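Local coordinates for NAD-dependent protein deacylase 2 (Archaeoglobus fulgidus, PDB 4TWJ) that removes acetyl and longer acyl groups from protein lysines in an NAD-dependent reaction, deacetylating the chromatin protein Alba and so helping to repress transcription, at residues G119-Y133 / C150-V163. Residues are numbered along the deposited sequence; the frame is centred on the assembly and turned at random.
Sequences GSMDKLDCLDCHETY and CRKCGSYYVKPRVV. With ZN (zinc ion), chain C.
Arg161 lays its guanidinium over Lys123 CB with one face and meets the carboxylate of Asp125 at its edge. The grip is side-on and two-pronged, Arg161 NE to Asp125 OD2 at 2.7 Å and Arg161 NH2 to Asp125 OD1 at 3.0 Å, each oxygen offering its syn lone pair and the two planes only 10° apart. The arginine chain runs extended from CG to NE, which carries the charge over to Asp125 on the neighbouring strand 123-126. A water donates both to Asp125 OD2 and to Lys159 O. An alanine in place of Asp125 would probably leave the Arg161 guanidinium without its countercharge, free to swing off Lys123, and that water with one anchor fewer. The backbones of 123-126 and 158-160 pair antiparallel, Asp125 and Lys159 exchanging two N-H...O hydrogen bonds. On the other face Leu124 CD2 packs on Pro160 CB (3.9 Å), with Trp64 of helix 60-73 against both. This small sheet belongs to the zinc-binding module of sirtuins: Cys126, Cys129, Cys150 and Cys153, two CxxC pairs, each bind zinc through SG at 2.3 Å. The N-H of Cys129 points almost straight at Cys126 SG (177° at the hydrogen); weaker N-H...S contacts reach the thiolates from Asp128, Glu131, Cys153 and Ser155, which probably tempers their charge. Tyr133 OH takes the N-H of Arg151, while Cys150 SG sits at the edge of the Tyr133 ring. Lys152 NZ reaches Glu131 OE1 at 2.7 Å, 33° out of the carboxylate plane.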
ATOM      1  N   GLY A 119       0.999   8.480  -1.645  1.00 13.71           N
ATOM      2  CA  GLY A 119       2.323   9.013  -1.947  1.00 14.37           C
ATOM      3  C   GLY A 119       3.437   8.194  -1.331  1.00 15.02           C
ATOM      4  O   GLY A 119       3.295   6.987  -1.121  1.00 14.80           O
ATOM      5  N   SER A 120       4.556   8.851  -1.038  1.00 15.80           N
ATOM      6  CA  SER A 120       5.714   8.174  -0.457  1.00 16.72           C
ATOM      7  C   SER A 120       6.670   9.178   0.161  1.00 17.30           C
ATOM      8  O   SER A 120       6.520  10.381  -0.028  1.00 16.96           O
ATOM      9  CB  SER A 120       6.463   7.373  -1.523  1.00 17.12           C
ATOM     10  OG  SER A 120       7.231   8.229  -2.351  1.00 17.56           O
ATOM     11  N   MET A 121       7.670   8.664   0.873  1.00 18.39           N
ATOM     12  CA  MET A 121       8.679   9.500   1.528  1.00 19.42           C
ATOM     13  C   MET A 121       9.740  10.035   0.565  1.00 19.26           C
ATOM     14  O   MET A 121      10.553  10.870   0.957  1.00 19.16           O
ATOM     15  CB  MET A 121       9.385   8.702   2.630  1.00 20.67           C
ATOM     16  CG  MET A 121       8.474   8.205   3.737  1.00 21.81           C
ATOM     17  SD  MET A 121       7.759   9.547   4.700  1.00 24.01           S
ATOM     18  CE  MET A 121       9.221  10.319   5.370  1.00 23.38           C
ATOM     19  N   ASP A 122       9.721   9.565  -0.682  1.00 18.77           N
ATOM     20  CA  ASP A 122      10.776   9.848  -1.667  1.00 19.20           C
ATOM     21  C   ASP A 122      11.090  11.333  -1.867  1.00 18.08           C
ATOM     22  O   ASP A 122      12.255  11.712  -1.988  1.00 17.38           O
ATOM     23  CB  ASP A 122      10.392   9.240  -3.022  1.00 20.41           C
ATOM     24  CG  ASP A 122      11.571   9.118  -3.962  1.00 21.80           C
ATOM     25  OD1 ASP A 122      12.628   8.614  -3.527  1.00 23.58           O
ATOM     26  OD2 ASP A 122      11.441   9.524  -5.134  1.00 23.58           O
ATOM     27  N   LYS A 123      10.048  12.157  -1.924  1.00 17.33           N
ATOM     28  CA  LYS A 123      10.196  13.594  -2.143  1.00 17.19           C
ATOM     29  C   LYS A 123       9.535  14.359  -1.001  1.00 15.84           C
ATOM     30  O   LYS A 123       8.563  13.884  -0.417  1.00 15.46           O
ATOM     31  CB  LYS A 123       9.556  14.002  -3.471  1.00 18.59           C
ATOM     32  CG  LYS A 123      10.081  13.257  -4.691  1.00 19.91           C
ATOM     33  CD  LYS A 123      11.507  13.649  -5.053  1.00 21.16           C
ATOM     34  CE  LYS A 123      11.581  15.049  -5.646  1.00 22.42           C
ATOM     35  NZ  LYS A 123      12.904  15.332  -6.268  1.00 23.30           N
ATOM     36  N   LEU A 124      10.073  15.538  -0.690  1.00 14.36           N
ATOM     37  CA  LEU A 124       9.582  16.354   0.419  1.00 13.95           C
ATOM     38  C   LEU A 124       9.607  17.834   0.059  1.00 14.07           C
ATOM     39  O   LEU A 124      10.331  18.248  -0.849  1.00 14.09           O
ATOM     40  CB  LEU A 124      10.425  16.120   1.678  1.00 13.50           C
ATOM     41  CG  LEU A 124      10.714  14.666   2.061  1.00 13.05           C
ATOM     42  CD1 LEU A 124      11.998  14.162   1.410  1.00 12.90           C
ATOM     43  CD2 LEU A 124      10.806  14.520   3.573  1.00 12.98           C
ATOM     44  N   ASP A 125       8.808  18.618   0.778  1.00 14.19           N
ATOM     45  CA  ASP A 125       8.706  20.059   0.558  1.00 14.59           C
ATOM     46  C   ASP A 125       8.722  20.806   1.879  1.00 14.71           C
ATOM     47  O   ASP A 125       8.102  20.370   2.847  1.00 14.94           O
ATOM     48  CB  ASP A 125       7.395  20.402  -0.145  1.00 14.75           C
ATOM     49  CG  ASP A 125       7.257  19.724  -1.481  1.00 14.96           C
ATOM     50  OD1 ASP A 125       7.788  20.253  -2.479  1.00 15.64           O
ATOM     51  OD2 ASP A 125       6.610  18.660  -1.539  1.00 15.23           O
ATOM     52  N   CYS A 126       9.410  21.942   1.914  1.00 14.82           N
ATOM     53  CA  CYS A 126       9.282  22.862   3.038  1.00 14.86           C
ATOM     54  C   CYS A 126       8.015  23.690   2.854  1.00 15.51           C
ATOM     55  O   CYS A 126       7.861  24.374   1.840  1.00 15.46           O
ATOM     56  CB  CYS A 126      10.487  23.782   3.120  1.00 14.73           C
ATOM     57  SG  CYS A 126      10.336  25.069   4.372  1.00 14.36           S
ATOM     58  N   LEU A 127       7.117  23.641   3.835  1.00 16.41           N
ATOM     59  CA  LEU A 127       5.841  24.355   3.738  1.00 17.45           C
ATOM     60  C   LEU A 127       5.982  25.875   3.825  1.00 18.15           C
ATOM     61  O   LEU A 127       5.072  26.600   3.415  1.00 18.98           O
ATOM     62  CB  LEU A 127       4.871  23.879   4.823  1.00 17.64           C
ATOM     63  CG  LEU A 127       4.537  22.386   4.859  1.00 17.92           C
ATOM     64  CD1 LEU A 127       3.409  22.139   5.851  1.00 17.91           C
ATOM     65  CD2 LEU A 127       4.164  21.849   3.485  1.00 18.23           C
ATOM     66  N   ASP A 128       7.104  26.358   4.356  1.00 18.84           N
ATOM     67  CA  ASP A 128       7.322  27.796   4.514  1.00 19.22           C
ATOM     68  C   ASP A 128       7.934  28.463   3.280  1.00 19.34           C
ATOM     69  O   ASP A 128       7.401  29.463   2.800  1.00 20.28           O
ATOM     70  CB  ASP A 128       8.176  28.079   5.755  1.00 19.84           C
ATOM     71  CG  ASP A 128       7.392  27.935   7.051  1.00 20.53           C
ATOM     72  OD1 ASP A 128       7.924  27.330   7.999  1.00 20.79           O
ATOM     73  OD2 ASP A 128       6.242  28.427   7.123  1.00 21.55           O
ATOM     74  N   CYS A 129       9.047  27.928   2.775  1.00 18.52           N
ATOM     75  CA  CYS A 129       9.731  28.529   1.618  1.00 17.98           C
ATOM     76  C   CYS A 129       9.619  27.703   0.328  1.00 18.18           C
ATOM     77  O   CYS A 129      10.130  28.120  -0.714  1.00 18.05           O
ATOM     78  CB  CYS A 129      11.202  28.786   1.947  1.00 17.47           C
ATOM     79  SG  CYS A 129      12.269  27.335   1.811  1.00 16.86           S
ATOM     80  N   HIS A 130       8.965  26.543   0.406  1.00 18.49           N
ATOM     81  CA  HIS A 130       8.637  25.706  -0.764  1.00 19.21           C
ATOM     82  C   HIS A 130       9.852  25.021  -1.413  1.00 18.25           C
ATOM     83  O   HIS A 130       9.774  24.531  -2.542  1.00 18.51           O
ATOM     84  CB  HIS A 130       7.827  26.513  -1.791  1.00 20.48           C
ATOM     85  CG  HIS A 130       6.763  27.369  -1.174  1.00 22.10           C
ATOM     86  ND1 HIS A 130       5.579  26.853  -0.693  1.00 23.15           N
ATOM     87  CD2 HIS A 130       6.716  28.704  -0.942  1.00 23.27           C
ATOM     88  CE1 HIS A 130       4.844  27.834  -0.198  1.00 23.65           C
ATOM     89  NE2 HIS A 130       5.511  28.966  -0.336  1.00 23.61           N
ATOM     90  N   GLU A 131      10.960  24.959  -0.681  1.00 17.16           N
ATOM     91  CA  GLU A 131      12.138  24.211  -1.116  1.00 16.67           C
ATOM     92  C   GLU A 131      11.787  22.730  -1.245  1.00 16.28           C
ATOM     93  O   GLU A 131      11.005  22.207  -0.448  1.00 16.78           O
ATOM     94  CB  GLU A 131      13.273  24.382  -0.104  1.00 16.84           C
ATOM     95  CG  GLU A 131      14.646  23.978  -0.604  1.00 17.14           C
ATOM     96  CD  GLU A 131      15.231  24.936  -1.634  1.00 17.32           C
ATOM     97  OE1 GLU A 131      14.594  25.945  -1.988  1.00 17.30           O
ATOM     98  OE2 GLU A 131      16.352  24.668  -2.099  1.00 17.53           O
ATOM     99  N   THR A 132      12.360  22.061  -2.242  1.00 15.52           N
ATOM    100  CA  THR A 132      12.106  20.636  -2.464  1.00 15.27           C
ATOM    101  C   THR A 132      13.325  19.787  -2.121  1.00 14.66           C
ATOM    102  O   THR A 132      14.466  20.238  -2.243  1.00 14.78           O
ATOM    103  CB  THR A 132      11.674  20.350  -3.916  1.00 15.65           C
ATOM    104  OG1 THR A 132      12.747  20.662  -4.812  1.00 16.21           O
ATOM    105  CG2 THR A 132      10.457  21.179  -4.275  1.00 15.73           C
ATOM    106  N   TYR A 133      13.065  18.557  -1.680  1.00 14.06           N
ATOM    107  CA  TYR A 133      14.107  17.641  -1.223  1.00 13.63           C
ATOM    108  C   TYR A 133      13.850  16.217  -1.680  1.00 13.61           C
ATOM    109  O   TYR A 133      12.702  15.822  -1.902  1.00 13.58           O
ATOM    110  CB  TYR A 133      14.174  17.623   0.307  1.00 13.31           C
ATOM    111  CG  TYR A 133      14.563  18.944   0.909  1.00 13.01           C
ATOM    112  CD1 TYR A 133      13.599  19.891   1.243  1.00 13.02           C
ATOM    113  CD2 TYR A 133      15.899  19.254   1.139  1.00 13.08           C
ATOM    114  CE1 TYR A 133      13.957  21.112   1.786  1.00 12.99           C
ATOM    115  CE2 TYR A 133      16.265  20.468   1.681  1.00 12.98           C
ATOM    116  CZ  TYR A 133      15.297  21.394   1.999  1.00 13.10           C
ATOM    117  OH  TYR A 133      15.680  22.603   2.532  1.00 13.55           O
ATOM    118  N   CYS A 150      14.434  22.347   7.092  1.00 13.91           N
ATOM    119  CA  CYS A 150      14.752  22.976   5.817  1.00 14.26           C
ATOM    120  C   CYS A 150      16.109  23.662   5.899  1.00 14.77           C
ATOM    121  O   CYS A 150      16.324  24.518   6.755  1.00 14.71           O
ATOM    122  CB  CYS A 150      13.697  23.994   5.453  1.00 14.09           C
ATOM    123  SG  CYS A 150      13.983  24.801   3.865  1.00 14.08           S
ATOM    124  N   ARG A 151      17.023  23.286   5.015  1.00 15.86           N
ATOM    125  CA  ARG A 151      18.361  23.873   5.022  1.00 16.79           C
ATOM    126  C   ARG A 151      18.346  25.332   4.565  1.00 17.19           C
ATOM    127  O   ARG A 151      19.137  26.143   5.050  1.00 17.68           O
ATOM    128  CB  ARG A 151      19.318  23.055   4.156  1.00 17.94           C
ATOM    129  CG  ARG A 151      20.755  23.564   4.184  1.00 18.68           C
ATOM    130  CD  ARG A 151      21.693  22.615   3.464  1.00 19.53           C
ATOM    131  NE  ARG A 151      21.924  21.373   4.210  1.00 20.11           N
ATOM    132  CZ  ARG A 151      23.019  21.084   4.919  1.00 20.62           C
ATOM    133  NH1 ARG A 151      23.109  19.911   5.537  1.00 20.92           N
ATOM    134  NH2 ARG A 151      24.032  21.938   5.015  1.00 21.12           N
ATOM    135  N   LYS A 152      17.451  25.670   3.643  1.00 16.64           N
ATOM    136  CA  LYS A 152      17.393  27.038   3.134  1.00 16.89           C
ATOM    137  C   LYS A 152      16.947  28.020   4.216  1.00 16.91           C
ATOM    138  O   LYS A 152      17.653  28.988   4.502  1.00 17.50           O
ATOM    139  CB  LYS A 152      16.471  27.142   1.917  1.00 16.95           C
ATOM    140  CG  LYS A 152      16.371  28.555   1.358  1.00 17.25           C
ATOM    141  CD  LYS A 152      15.708  28.590  -0.009  1.00 17.60           C
ATOM    142  CE  LYS A 152      16.672  28.193  -1.112  1.00 17.91           C
ATOM    143  NZ  LYS A 152      16.021  28.238  -2.447  1.00 18.35           N
ATOM    144  N   CYS A 153      15.786  27.767   4.819  1.00 16.73           N
ATOM    145  CA  CYS A 153      15.161  28.745   5.718  1.00 16.46           C
ATOM    146  C   CYS A 153      15.127  28.336   7.199  1.00 16.40           C
ATOM    147  O   CYS A 153      14.782  29.158   8.055  1.00 16.40           O
ATOM    148  CB  CYS A 153      13.748  29.058   5.230  1.00 16.50           C
ATOM    149  SG  CYS A 153      12.500  27.832   5.682  1.00 16.85           S
ATOM    150  N   GLY A 154      15.478  27.087   7.495  1.00 15.86           N
ATOM    151  CA  GLY A 154      15.561  26.600   8.878  1.00 15.73           C
ATOM    152  C   GLY A 154      14.266  26.038   9.440  1.00 15.50           C
ATOM    153  O   GLY A 154      14.231  25.606  10.589  1.00 15.65           O
ATOM    154  N   SER A 155      13.207  26.022   8.632  1.00 15.20           N
ATOM    155  CA  SER A 155      11.878  25.628   9.107  1.00 15.06           C
ATOM    156  C   SER A 155      11.828  24.206   9.660  1.00 14.97           C
ATOM    157  O   SER A 155      12.564  23.320   9.218  1.00 14.76           O
ATOM    158  CB  SER A 155      10.843  25.762   7.987  1.00 15.19           C
ATOM    159  OG  SER A 155       9.553  25.360   8.419  1.00 15.20           O
ATOM    160  N   TYR A 156      10.937  24.009  10.630  1.00 15.10           N
ATOM    161  CA  TYR A 156      10.610  22.685  11.147  1.00 15.44           C
ATOM    162  C   TYR A 156       9.543  21.990  10.288  1.00 15.05           C
ATOM    163  O   TYR A 156       9.181  20.850  10.573  1.00 14.98           O
ATOM    164  CB  TYR A 156      10.085  22.797  12.589  1.00 16.21           C
ATOM    165  CG  TYR A 156      11.150  22.914  13.657  1.00 17.19           C
ATOM    166  CD1 TYR A 156      11.469  21.828  14.471  1.00 17.52           C
ATOM    167  CD2 TYR A 156      11.827  24.110  13.872  1.00 17.91           C
ATOM    168  CE1 TYR A 156      12.440  21.926  15.457  1.00 18.20           C
ATOM    169  CE2 TYR A 156      12.794  24.218  14.856  1.00 18.36           C
ATOM    170  CZ  TYR A 156      13.097  23.123  15.645  1.00 18.49           C
ATOM    171  OH  TYR A 156      14.059  23.224  16.627  1.00 19.73           O
ATOM    172  N   TYR A 157       9.040  22.662   9.253  1.00 14.47           N
ATOM    173  CA  TYR A 157       7.910  22.148   8.469  1.00 14.36           C
ATOM    174  C   TYR A 157       8.332  21.544   7.131  1.00 13.59           C
ATOM    175  O   TYR A 157       7.894  21.994   6.068  1.00 13.59           O
ATOM    176  CB  TYR A 157       6.866  23.248   8.256  1.00 14.81           C
ATOM    177  CG  TYR A 157       6.133  23.615   9.520  1.00 15.56           C
ATOM    178  CD1 TYR A 157       6.661  24.544  10.413  1.00 16.15           C
ATOM    179  CD2 TYR A 157       4.923  23.016   9.833  1.00 15.95           C
ATOM    180  CE1 TYR A 157       5.987  24.877  11.577  1.00 16.62           C
ATOM    181  CE2 TYR A 157       4.247  23.339  10.991  1.00 16.38           C
ATOM    182  CZ  TYR A 157       4.779  24.265  11.862  1.00 16.76           C
ATOM    183  OH  TYR A 157       4.094  24.581  13.015  1.00 18.01           O
ATOM    184  N   VAL A 158       9.177  20.519   7.193  1.00 12.84           N
ATOM    185  CA  VAL A 158       9.510  19.720   6.017  1.00 12.72           C
ATOM    186  C   VAL A 158       8.513  18.573   5.947  1.00 12.59           C
ATOM    187  O   VAL A 158       8.539  17.665   6.783  1.00 12.23           O
ATOM    188  CB  VAL A 158      10.942  19.158   6.076  1.00 12.89           C
ATOM    189  CG1 VAL A 158      11.224  18.284   4.854  1.00 12.82           C
ATOM    190  CG2 VAL A 158      11.949  20.293   6.177  1.00 13.04           C
ATOM    191  N   LYS A 159       7.628  18.631   4.956  1.00 12.86           N
ATOM    192  CA  LYS A 159       6.555  17.654   4.815  1.00 13.21           C
ATOM    193  C   LYS A 159       6.864  16.695   3.665  1.00 12.88           C
ATOM    194  O   LYS A 159       7.096  17.141   2.545  1.00 12.56           O
ATOM    195  CB  LYS A 159       5.226  18.361   4.545  1.00 13.91           C
ATOM    196  CG  LYS A 159       4.015  17.437   4.582  1.00 14.57           C
ATOM    197  CD  LYS A 159       2.778  18.110   4.024  1.00 15.24           C
ATOM    198  CE  LYS A 159       1.592  17.159   4.035  1.00 15.58           C
ATOM    199  NZ  LYS A 159       1.670  16.146   2.946  1.00 15.74           N
ATOM    200  N   PRO A 160       6.857  15.377   3.934  1.00 12.63           N
ATOM    201  CA  PRO A 160       7.037  14.450   2.823  1.00 12.74           C
ATOM    202  C   PRO A 160       5.810  14.460   1.924  1.00 12.97           C
ATOM    203  O   PRO A 160       4.717  14.800   2.382  1.00 12.47           O
ATOM    204  CB  PRO A 160       7.195  13.097   3.517  1.00 12.88           C
ATOM    205  CG  PRO A 160       6.432  13.234   4.785  1.00 12.95           C
ATOM    206  CD  PRO A 160       6.512  14.679   5.187  1.00 12.95           C
ATOM    207  N   ARG A 161       5.984  14.081   0.660  1.00 13.34           N
ATOM    208  CA  ARG A 161       4.859  13.998  -0.275  1.00 13.92           C
ATOM    209  C   ARG A 161       4.049  12.725  -0.025  1.00 13.95           C
ATOM    210  O   ARG A 161       3.872  11.873  -0.903  1.00 14.17           O
ATOM    211  CB  ARG A 161       5.342  14.113  -1.720  1.00 14.61           C
ATOM    212  CG  ARG A 161       5.844  15.506  -2.029  1.00 15.35           C
ATOM    213  CD  ARG A 161       6.133  15.717  -3.500  1.00 16.11           C
ATOM    214  NE  ARG A 161       6.813  16.994  -3.701  1.00 17.14           N
ATOM    215  CZ  ARG A 161       7.408  17.371  -4.831  1.00 18.09           C
ATOM    216  NH1 ARG A 161       7.410  16.576  -5.899  1.00 18.80           N
ATOM    217  NH2 ARG A 161       8.003  18.556  -4.895  1.00 18.65           N
ATOM    218  N   VAL A 162       3.572  12.633   1.208  1.00 13.86           N
ATOM    219  CA  VAL A 162       2.720  11.563   1.681  1.00 13.80           C
ATOM    220  C   VAL A 162       1.369  12.197   1.956  1.00 13.60           C
ATOM    221  O   VAL A 162       1.298  13.332   2.431  1.00 14.02           O
ATOM    222  CB  VAL A 162       3.289  10.955   2.979  1.00 14.27           C
ATOM    223  CG1 VAL A 162       2.257  10.098   3.705  1.00 14.51           C
ATOM    224  CG2 VAL A 162       4.541  10.147   2.671  1.00 14.38           C
ATOM    225  N   VAL A 163       0.301  11.472   1.650  1.00 12.73           N
ATOM    226  CA  VAL A 163      -1.039  11.912   2.000  1.00 12.42           C
ATOM    227  C   VAL A 163      -1.250  11.612   3.479  1.00 12.25           C
ATOM    228  O   VAL A 163      -1.310  10.449   3.874  1.00 12.27           O
ATOM    229  CB  VAL A 163      -2.110  11.179   1.169  1.00 12.43           C
ATOM    230  CG1 VAL A 163      -3.505  11.643   1.568  1.00 12.35           C
ATOM    231  CG2 VAL A 163      -1.877  11.410  -0.318  1.00 12.32           C
TER
HETATM  232 ZN    ZN C 301      12.231  26.333   3.903  1.00 15.18          ZN
HETATM  233  O   HOH W   1       5.104  17.861   0.586  1.00 15.82           O
HETATM  234  O   HOH W   2      17.784  26.341  -3.863  1.00 27.51           O